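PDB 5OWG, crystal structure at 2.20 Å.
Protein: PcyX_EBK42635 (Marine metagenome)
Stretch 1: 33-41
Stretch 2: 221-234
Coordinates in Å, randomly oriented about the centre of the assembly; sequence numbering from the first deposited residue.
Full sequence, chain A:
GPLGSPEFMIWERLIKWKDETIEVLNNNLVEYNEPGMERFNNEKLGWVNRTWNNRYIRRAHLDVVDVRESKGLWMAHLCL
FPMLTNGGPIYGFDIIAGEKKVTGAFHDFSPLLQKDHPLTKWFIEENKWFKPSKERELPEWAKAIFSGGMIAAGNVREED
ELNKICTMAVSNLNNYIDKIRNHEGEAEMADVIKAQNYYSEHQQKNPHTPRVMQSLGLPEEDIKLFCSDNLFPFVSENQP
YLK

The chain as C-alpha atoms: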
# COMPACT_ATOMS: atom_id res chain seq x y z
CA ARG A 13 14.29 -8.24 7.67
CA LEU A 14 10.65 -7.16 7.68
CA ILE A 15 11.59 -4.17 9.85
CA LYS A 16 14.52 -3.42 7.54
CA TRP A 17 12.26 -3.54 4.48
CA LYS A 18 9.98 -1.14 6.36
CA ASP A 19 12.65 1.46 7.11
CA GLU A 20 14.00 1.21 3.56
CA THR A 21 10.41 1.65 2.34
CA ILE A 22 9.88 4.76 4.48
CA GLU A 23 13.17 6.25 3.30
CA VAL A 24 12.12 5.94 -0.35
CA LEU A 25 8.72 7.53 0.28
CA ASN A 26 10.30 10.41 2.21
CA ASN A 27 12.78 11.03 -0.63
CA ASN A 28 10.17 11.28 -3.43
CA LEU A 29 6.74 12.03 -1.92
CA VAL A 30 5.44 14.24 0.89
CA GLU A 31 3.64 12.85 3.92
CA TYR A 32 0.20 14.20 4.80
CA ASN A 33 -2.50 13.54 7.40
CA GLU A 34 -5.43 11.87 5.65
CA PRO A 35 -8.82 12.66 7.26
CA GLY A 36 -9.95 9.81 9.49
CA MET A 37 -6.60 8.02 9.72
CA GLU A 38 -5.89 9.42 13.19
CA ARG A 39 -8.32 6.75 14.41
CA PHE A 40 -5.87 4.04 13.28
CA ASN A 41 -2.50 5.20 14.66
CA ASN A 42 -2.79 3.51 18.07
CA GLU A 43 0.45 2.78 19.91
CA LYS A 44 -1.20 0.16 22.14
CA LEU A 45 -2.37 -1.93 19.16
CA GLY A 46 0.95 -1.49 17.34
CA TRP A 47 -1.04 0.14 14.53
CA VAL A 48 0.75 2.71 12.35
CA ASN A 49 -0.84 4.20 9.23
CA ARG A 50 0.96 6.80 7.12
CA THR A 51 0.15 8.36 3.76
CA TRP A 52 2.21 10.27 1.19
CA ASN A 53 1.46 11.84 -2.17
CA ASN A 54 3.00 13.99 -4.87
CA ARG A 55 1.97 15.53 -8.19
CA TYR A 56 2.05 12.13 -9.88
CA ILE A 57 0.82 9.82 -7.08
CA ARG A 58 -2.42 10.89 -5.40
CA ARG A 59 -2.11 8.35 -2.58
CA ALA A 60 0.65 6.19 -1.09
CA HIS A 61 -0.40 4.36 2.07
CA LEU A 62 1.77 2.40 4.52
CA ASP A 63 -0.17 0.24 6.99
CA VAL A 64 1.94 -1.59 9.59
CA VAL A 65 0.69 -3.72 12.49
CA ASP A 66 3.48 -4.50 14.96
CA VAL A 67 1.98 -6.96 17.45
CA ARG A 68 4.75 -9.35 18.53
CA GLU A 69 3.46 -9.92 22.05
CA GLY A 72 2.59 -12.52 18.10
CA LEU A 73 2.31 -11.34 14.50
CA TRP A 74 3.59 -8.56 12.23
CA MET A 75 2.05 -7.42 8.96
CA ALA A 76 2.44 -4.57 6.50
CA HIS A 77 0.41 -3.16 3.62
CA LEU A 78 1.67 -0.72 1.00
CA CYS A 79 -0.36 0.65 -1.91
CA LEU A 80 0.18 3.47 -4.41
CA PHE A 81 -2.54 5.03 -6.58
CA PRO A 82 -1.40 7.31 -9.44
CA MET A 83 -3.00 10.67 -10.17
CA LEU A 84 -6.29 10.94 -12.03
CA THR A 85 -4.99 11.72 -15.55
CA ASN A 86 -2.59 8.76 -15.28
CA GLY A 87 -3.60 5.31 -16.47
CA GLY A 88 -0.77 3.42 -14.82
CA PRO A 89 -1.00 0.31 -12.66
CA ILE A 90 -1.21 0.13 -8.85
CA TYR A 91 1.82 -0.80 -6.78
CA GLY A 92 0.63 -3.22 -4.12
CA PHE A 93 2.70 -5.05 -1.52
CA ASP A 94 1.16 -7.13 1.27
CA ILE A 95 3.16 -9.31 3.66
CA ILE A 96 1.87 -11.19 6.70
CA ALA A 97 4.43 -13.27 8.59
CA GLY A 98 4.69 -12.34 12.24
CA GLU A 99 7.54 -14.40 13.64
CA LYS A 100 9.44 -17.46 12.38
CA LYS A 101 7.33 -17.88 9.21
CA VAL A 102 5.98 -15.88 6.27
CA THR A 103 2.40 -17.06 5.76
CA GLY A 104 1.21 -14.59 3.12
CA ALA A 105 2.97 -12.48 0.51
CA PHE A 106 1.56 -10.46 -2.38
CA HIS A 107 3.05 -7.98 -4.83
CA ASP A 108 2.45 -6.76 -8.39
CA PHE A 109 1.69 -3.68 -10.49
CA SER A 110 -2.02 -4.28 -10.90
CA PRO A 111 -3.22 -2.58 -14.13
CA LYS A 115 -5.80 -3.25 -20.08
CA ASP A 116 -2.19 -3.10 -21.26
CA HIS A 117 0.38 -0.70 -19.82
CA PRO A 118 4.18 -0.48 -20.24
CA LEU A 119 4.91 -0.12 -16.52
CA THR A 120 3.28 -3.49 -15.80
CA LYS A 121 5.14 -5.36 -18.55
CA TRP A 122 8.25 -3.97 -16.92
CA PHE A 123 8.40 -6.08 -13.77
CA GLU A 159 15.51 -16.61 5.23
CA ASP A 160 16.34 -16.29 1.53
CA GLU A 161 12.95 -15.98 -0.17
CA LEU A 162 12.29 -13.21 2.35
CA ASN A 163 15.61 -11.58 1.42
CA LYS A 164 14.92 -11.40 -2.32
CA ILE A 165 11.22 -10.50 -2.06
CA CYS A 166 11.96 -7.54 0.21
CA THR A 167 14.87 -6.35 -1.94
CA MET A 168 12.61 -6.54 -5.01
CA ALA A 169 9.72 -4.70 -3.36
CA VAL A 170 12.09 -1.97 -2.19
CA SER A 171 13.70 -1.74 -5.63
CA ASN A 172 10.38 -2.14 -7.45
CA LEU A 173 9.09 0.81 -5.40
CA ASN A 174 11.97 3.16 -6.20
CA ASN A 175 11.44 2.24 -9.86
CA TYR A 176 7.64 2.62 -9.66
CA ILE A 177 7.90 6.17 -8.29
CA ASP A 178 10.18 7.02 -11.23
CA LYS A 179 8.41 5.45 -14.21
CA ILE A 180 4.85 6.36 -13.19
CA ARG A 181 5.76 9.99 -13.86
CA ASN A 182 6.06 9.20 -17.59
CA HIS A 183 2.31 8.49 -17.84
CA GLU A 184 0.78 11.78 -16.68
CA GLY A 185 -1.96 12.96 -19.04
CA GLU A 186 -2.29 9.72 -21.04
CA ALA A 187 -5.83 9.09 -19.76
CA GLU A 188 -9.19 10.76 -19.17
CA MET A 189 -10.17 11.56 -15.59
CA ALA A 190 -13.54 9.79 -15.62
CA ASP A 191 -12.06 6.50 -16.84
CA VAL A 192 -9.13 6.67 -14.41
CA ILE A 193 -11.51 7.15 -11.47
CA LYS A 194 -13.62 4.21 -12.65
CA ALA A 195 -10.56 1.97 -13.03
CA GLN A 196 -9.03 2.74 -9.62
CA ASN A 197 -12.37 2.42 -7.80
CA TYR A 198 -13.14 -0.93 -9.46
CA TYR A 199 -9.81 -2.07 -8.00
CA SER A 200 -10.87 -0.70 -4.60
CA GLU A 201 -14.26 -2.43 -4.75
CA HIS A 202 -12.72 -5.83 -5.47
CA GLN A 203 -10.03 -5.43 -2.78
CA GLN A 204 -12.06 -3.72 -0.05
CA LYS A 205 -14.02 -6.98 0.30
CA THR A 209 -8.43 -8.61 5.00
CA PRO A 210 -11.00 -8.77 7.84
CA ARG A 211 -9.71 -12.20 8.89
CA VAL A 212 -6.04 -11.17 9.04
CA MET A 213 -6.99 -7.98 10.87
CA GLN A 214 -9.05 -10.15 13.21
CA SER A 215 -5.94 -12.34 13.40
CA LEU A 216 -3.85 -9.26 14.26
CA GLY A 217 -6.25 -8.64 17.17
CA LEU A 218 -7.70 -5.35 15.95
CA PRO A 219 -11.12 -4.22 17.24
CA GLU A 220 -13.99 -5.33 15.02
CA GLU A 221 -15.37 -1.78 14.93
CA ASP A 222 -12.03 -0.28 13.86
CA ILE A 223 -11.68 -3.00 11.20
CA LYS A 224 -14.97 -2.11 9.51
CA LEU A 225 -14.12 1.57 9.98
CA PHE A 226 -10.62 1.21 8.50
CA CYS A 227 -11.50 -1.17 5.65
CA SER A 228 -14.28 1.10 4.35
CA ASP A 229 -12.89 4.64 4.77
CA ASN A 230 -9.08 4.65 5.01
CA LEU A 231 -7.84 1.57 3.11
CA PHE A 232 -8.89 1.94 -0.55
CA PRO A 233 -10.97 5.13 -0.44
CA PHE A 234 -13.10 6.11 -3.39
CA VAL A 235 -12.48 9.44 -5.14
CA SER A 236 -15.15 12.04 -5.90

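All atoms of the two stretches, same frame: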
# COMPACT_ATOMS: atom_id res chain seq x y z
N ASN A 33 -1.57 14.14 6.45
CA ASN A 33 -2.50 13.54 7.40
C ASN A 33 -3.84 13.38 6.70
O ASN A 33 -4.57 14.35 6.49
CB ASN A 33 -2.63 14.41 8.65
CG ASN A 33 -1.32 14.53 9.41
OD1 ASN A 33 -0.85 15.64 9.67
ND2 ASN A 33 -0.72 13.40 9.76
N GLU A 34 -4.17 12.14 6.34
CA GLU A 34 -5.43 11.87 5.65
C GLU A 34 -6.59 11.92 6.65
O GLU A 34 -6.49 11.33 7.73
CB GLU A 34 -5.39 10.51 4.96
CG GLU A 34 -6.63 10.22 4.12
CD GLU A 34 -6.54 8.90 3.38
OE1 GLU A 34 -6.61 7.84 4.05
OE2 GLU A 34 -6.40 8.91 2.14
N PRO A 35 -7.68 12.61 6.33
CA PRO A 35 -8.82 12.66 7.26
C PRO A 35 -9.29 11.27 7.65
O PRO A 35 -9.51 10.41 6.79
CB PRO A 35 -9.88 13.43 6.47
CG PRO A 35 -9.13 14.23 5.49
CD PRO A 35 -7.93 13.42 5.12
N GLY A 36 -9.47 11.06 8.95
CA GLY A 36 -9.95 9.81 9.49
C GLY A 36 -8.87 8.86 9.95
O GLY A 36 -9.12 8.02 10.82
N MET A 37 -7.66 8.97 9.40
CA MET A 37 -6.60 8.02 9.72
C MET A 37 -6.12 8.13 11.15
O MET A 37 -5.56 7.16 11.68
CB MET A 37 -5.42 8.20 8.76
CG MET A 37 -4.47 7.01 8.73
SD MET A 37 -5.19 5.59 7.89
CE MET A 37 -5.15 6.14 6.19
N GLU A 38 -6.31 9.29 11.80
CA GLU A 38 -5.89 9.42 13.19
C GLU A 38 -6.53 8.37 14.08
O GLU A 38 -6.01 8.08 15.16
CB GLU A 38 -6.21 10.83 13.71
CG GLU A 38 -7.69 11.10 13.98
CD GLU A 38 -8.53 11.13 12.72
OE1 GLU A 38 -7.97 11.37 11.63
OE2 GLU A 38 -9.76 10.92 12.82
N ARG A 39 -7.66 7.80 13.65
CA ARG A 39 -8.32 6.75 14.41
C ARG A 39 -7.59 5.41 14.33
O ARG A 39 -8.00 4.46 15.00
CB ARG A 39 -9.76 6.56 13.92
CG ARG A 39 -10.57 7.85 13.85
CD ARG A 39 -11.88 7.63 13.11
NE ARG A 39 -11.66 7.26 11.71
CZ ARG A 39 -12.61 6.85 10.88
NH1 ARG A 39 -13.86 6.74 11.30
NH2 ARG A 39 -12.31 6.54 9.63
N PHE A 40 -6.53 5.31 13.52
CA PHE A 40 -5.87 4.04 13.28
C PHE A 40 -4.35 4.13 13.47
O PHE A 40 -3.62 3.28 12.94
CB PHE A 40 -6.20 3.52 11.88
CG PHE A 40 -7.66 3.58 11.55
CD1 PHE A 40 -8.58 2.88 12.31
CD2 PHE A 40 -8.12 4.34 10.49
CE1 PHE A 40 -9.93 2.94 12.02
CE2 PHE A 40 -9.47 4.40 10.19
CZ PHE A 40 -10.37 3.70 10.96
N ASN A 41 -3.88 5.14 14.18
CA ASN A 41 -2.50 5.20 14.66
C ASN A 41 -2.56 5.06 16.18
O ASN A 41 -2.59 6.05 16.91
CB ASN A 41 -1.80 6.49 14.23
CG ASN A 41 -1.37 6.46 12.78
OD1 ASN A 41 -0.35 5.86 12.43
ND2 ASN A 41 -2.13 7.12 11.92
N GLU A 221 -14.84 -3.06 15.37
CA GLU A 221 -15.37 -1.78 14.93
C GLU A 221 -14.33 -1.00 14.12
O GLU A 221 -14.64 -0.45 13.06
CB GLU A 221 -15.85 -0.96 16.13
CG GLU A 221 -14.85 -0.78 17.27
CD GLU A 221 -14.90 -1.92 18.27
OE1 GLU A 221 -15.45 -2.99 17.94
OE2 GLU A 221 -14.38 -1.75 19.40
N ASP A 222 -13.09 -0.96 14.60
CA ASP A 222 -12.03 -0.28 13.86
C ASP A 222 -11.81 -0.94 12.50
O ASP A 222 -11.59 -0.26 11.50
CB ASP A 222 -10.74 -0.27 14.67
CG ASP A 222 -10.85 0.56 15.93
OD1 ASP A 222 -11.95 1.07 16.22
OD2 ASP A 222 -9.83 0.70 16.64
N ILE A 223 -11.86 -2.28 12.46
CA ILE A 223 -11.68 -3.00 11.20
C ILE A 223 -12.66 -2.51 10.15
O ILE A 223 -12.28 -2.07 9.06
CB ILE A 223 -11.81 -4.52 11.43
CG1 ILE A 223 -10.61 -5.04 12.22
CG2 ILE A 223 -11.91 -5.27 10.11
CD1 ILE A 223 -10.79 -6.44 12.77
N LYS A 224 -13.96 -2.57 10.47
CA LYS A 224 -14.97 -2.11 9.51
C LYS A 224 -14.81 -0.63 9.21
O LYS A 224 -15.06 -0.19 8.08
CB LYS A 224 -16.37 -2.41 10.04
CG LYS A 224 -17.50 -1.68 9.31
CD LYS A 224 -17.52 -1.97 7.82
CE LYS A 224 -18.40 -0.96 7.09
NZ LYS A 224 -18.41 -1.17 5.61
N LEU A 225 -14.39 0.16 10.20
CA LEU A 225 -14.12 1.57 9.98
C LEU A 225 -12.94 1.76 9.03
O LEU A 225 -13.03 2.51 8.05
CB LEU A 225 -13.84 2.25 11.32
CG LEU A 225 -14.48 3.61 11.65
CD1 LEU A 225 -15.98 3.59 11.49
CD2 LEU A 225 -14.12 3.98 13.08
N PHE A 226 -11.83 1.07 9.30
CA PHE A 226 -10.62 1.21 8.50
C PHE A 226 -10.82 0.67 7.08
O PHE A 226 -10.46 1.33 6.10
CB PHE A 226 -9.47 0.49 9.20
CG PHE A 226 -8.18 0.49 8.43
CD1 PHE A 226 -7.35 1.59 8.44
CD2 PHE A 226 -7.79 -0.64 7.72
CE1 PHE A 226 -6.16 1.59 7.73
CE2 PHE A 226 -6.60 -0.65 7.02
CZ PHE A 226 -5.78 0.46 7.03
N CYS A 227 -11.39 -0.53 6.96
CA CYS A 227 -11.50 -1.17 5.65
C CYS A 227 -12.37 -0.36 4.69
O CYS A 227 -12.17 -0.44 3.47
CB CYS A 227 -12.06 -2.58 5.80
SG CYS A 227 -10.91 -3.76 6.52
N SER A 228 -13.32 0.41 5.20
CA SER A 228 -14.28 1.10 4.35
C SER A 228 -13.88 2.53 4.01
O SER A 228 -14.25 3.04 2.95
CB SER A 228 -15.66 1.11 5.01
OG SER A 228 -15.63 1.83 6.23
N ASP A 229 -13.13 3.21 4.89
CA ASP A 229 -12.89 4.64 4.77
C ASP A 229 -11.44 5.03 4.55
O ASP A 229 -11.19 6.08 3.96
CB ASP A 229 -13.40 5.37 6.02
CG ASP A 229 -14.87 5.15 6.27
OD1 ASP A 229 -15.53 4.50 5.43
OD2 ASP A 229 -15.38 5.62 7.31
N ASN A 230 -10.48 4.22 5.01
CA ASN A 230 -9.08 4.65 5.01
C ASN A 230 -8.15 3.57 4.47
O ASN A 230 -6.95 3.59 4.79
CB ASN A 230 -8.65 5.05 6.42
CG ASN A 230 -9.26 6.36 6.86
OD1 ASN A 230 -10.28 6.38 7.55
ND2 ASN A 230 -8.64 7.47 6.46
N LEU A 231 -8.65 2.64 3.67
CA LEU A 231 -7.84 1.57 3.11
C LEU A 231 -7.72 1.70 1.60
O LEU A 231 -6.61 1.87 1.08
CB LEU A 231 -8.43 0.21 3.51
CG LEU A 231 -7.83 -1.00 2.79
CD1 LEU A 231 -6.31 -0.99 2.86
CD2 LEU A 231 -8.39 -2.29 3.35
N PHE A 232 -8.84 1.62 0.87
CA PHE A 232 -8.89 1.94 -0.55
C PHE A 232 -10.03 2.92 -0.77
O PHE A 232 -11.09 2.56 -1.31
CB PHE A 232 -9.05 0.68 -1.40
CG PHE A 232 -7.91 -0.28 -1.27
CD1 PHE A 232 -6.67 0.02 -1.80
CD2 PHE A 232 -8.08 -1.49 -0.62
CE1 PHE A 232 -5.62 -0.86 -1.67
CE2 PHE A 232 -7.03 -2.37 -0.48
CZ PHE A 232 -5.80 -2.06 -1.02
N PRO A 233 -9.87 4.17 -0.34
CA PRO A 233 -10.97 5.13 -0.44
C PRO A 233 -11.34 5.40 -1.89
O PRO A 233 -10.51 5.35 -2.79
CB PRO A 233 -10.40 6.39 0.23
CG PRO A 233 -9.20 5.93 1.00
CD PRO A 233 -8.66 4.78 0.23
N PHE A 234 -12.62 5.69 -2.09
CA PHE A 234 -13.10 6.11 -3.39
C PHE A 234 -12.89 7.61 -3.56
O PHE A 234 -12.84 8.36 -2.58
CB PHE A 234 -14.58 5.76 -3.56
CG PHE A 234 -14.87 4.30 -3.43
CD1 PHE A 234 -14.79 3.46 -4.53
CD2 PHE A 234 -15.24 3.76 -2.21
CE1 PHE A 234 -15.05 2.11 -4.41
CE2 PHE A 234 -15.50 2.41 -2.09
CZ PHE A 234 -15.41 1.58 -3.19

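Where a helix ends, a side chain with both a donor and an acceptor can tie a distant loop to the helix end, and PcyX_EBK42635 offers a compact example. Stretch 1 folds through a type II beta turn from E34 to M37, closed by M37 N to E34 O at 3.1 Å, and continues into a short 3-10 segment. It lies against the last turns of the helix that runs through 221-229 and the residues just beyond, with M37 nearest N230 and F40 nearest F226 along the backbone.

N230, the first residue to leave helical geometry, covers the most surface. Its amide is used at both ends: N230 ND2 donates to P35 O at 3.1 Å and to E34 OE1 at 3.2 Å, while N230 OD1 accepts from R39 NH2 at 2.9 Å. One asparagine thus reads the turn's backbone carbonyl, an acid and a base together. The turn must come close for this, and G36 permits it: a CB there would lie 2.9 Å from N230 OD1, and the backbone angles themselves call for glycine.

F40 supplies the apolar counterpart. The edge of the F226 ring points at the face of F40, the planes standing at 80° with centroids 5.2 Å apart, so that weakly positive ring hydrogens meet pi density; F226 CB adds a CH-pi contact over the ring. F40 CZ also packs against L225 CB at 3.8 Å. M37 extends the cluster, M37 SD lying 4.1 Å from F226 CE1, at that ring's edge.

R39 lies beside these contacts. R39 NE bonds to G36 O at 2.8 Å, helping to hold the guanidinium for N230, while R39 NH2 makes a long salt bridge to D229 OD2 at 4.0 Å. Polar specificity and aromatic packing therefore converge on the same helix end.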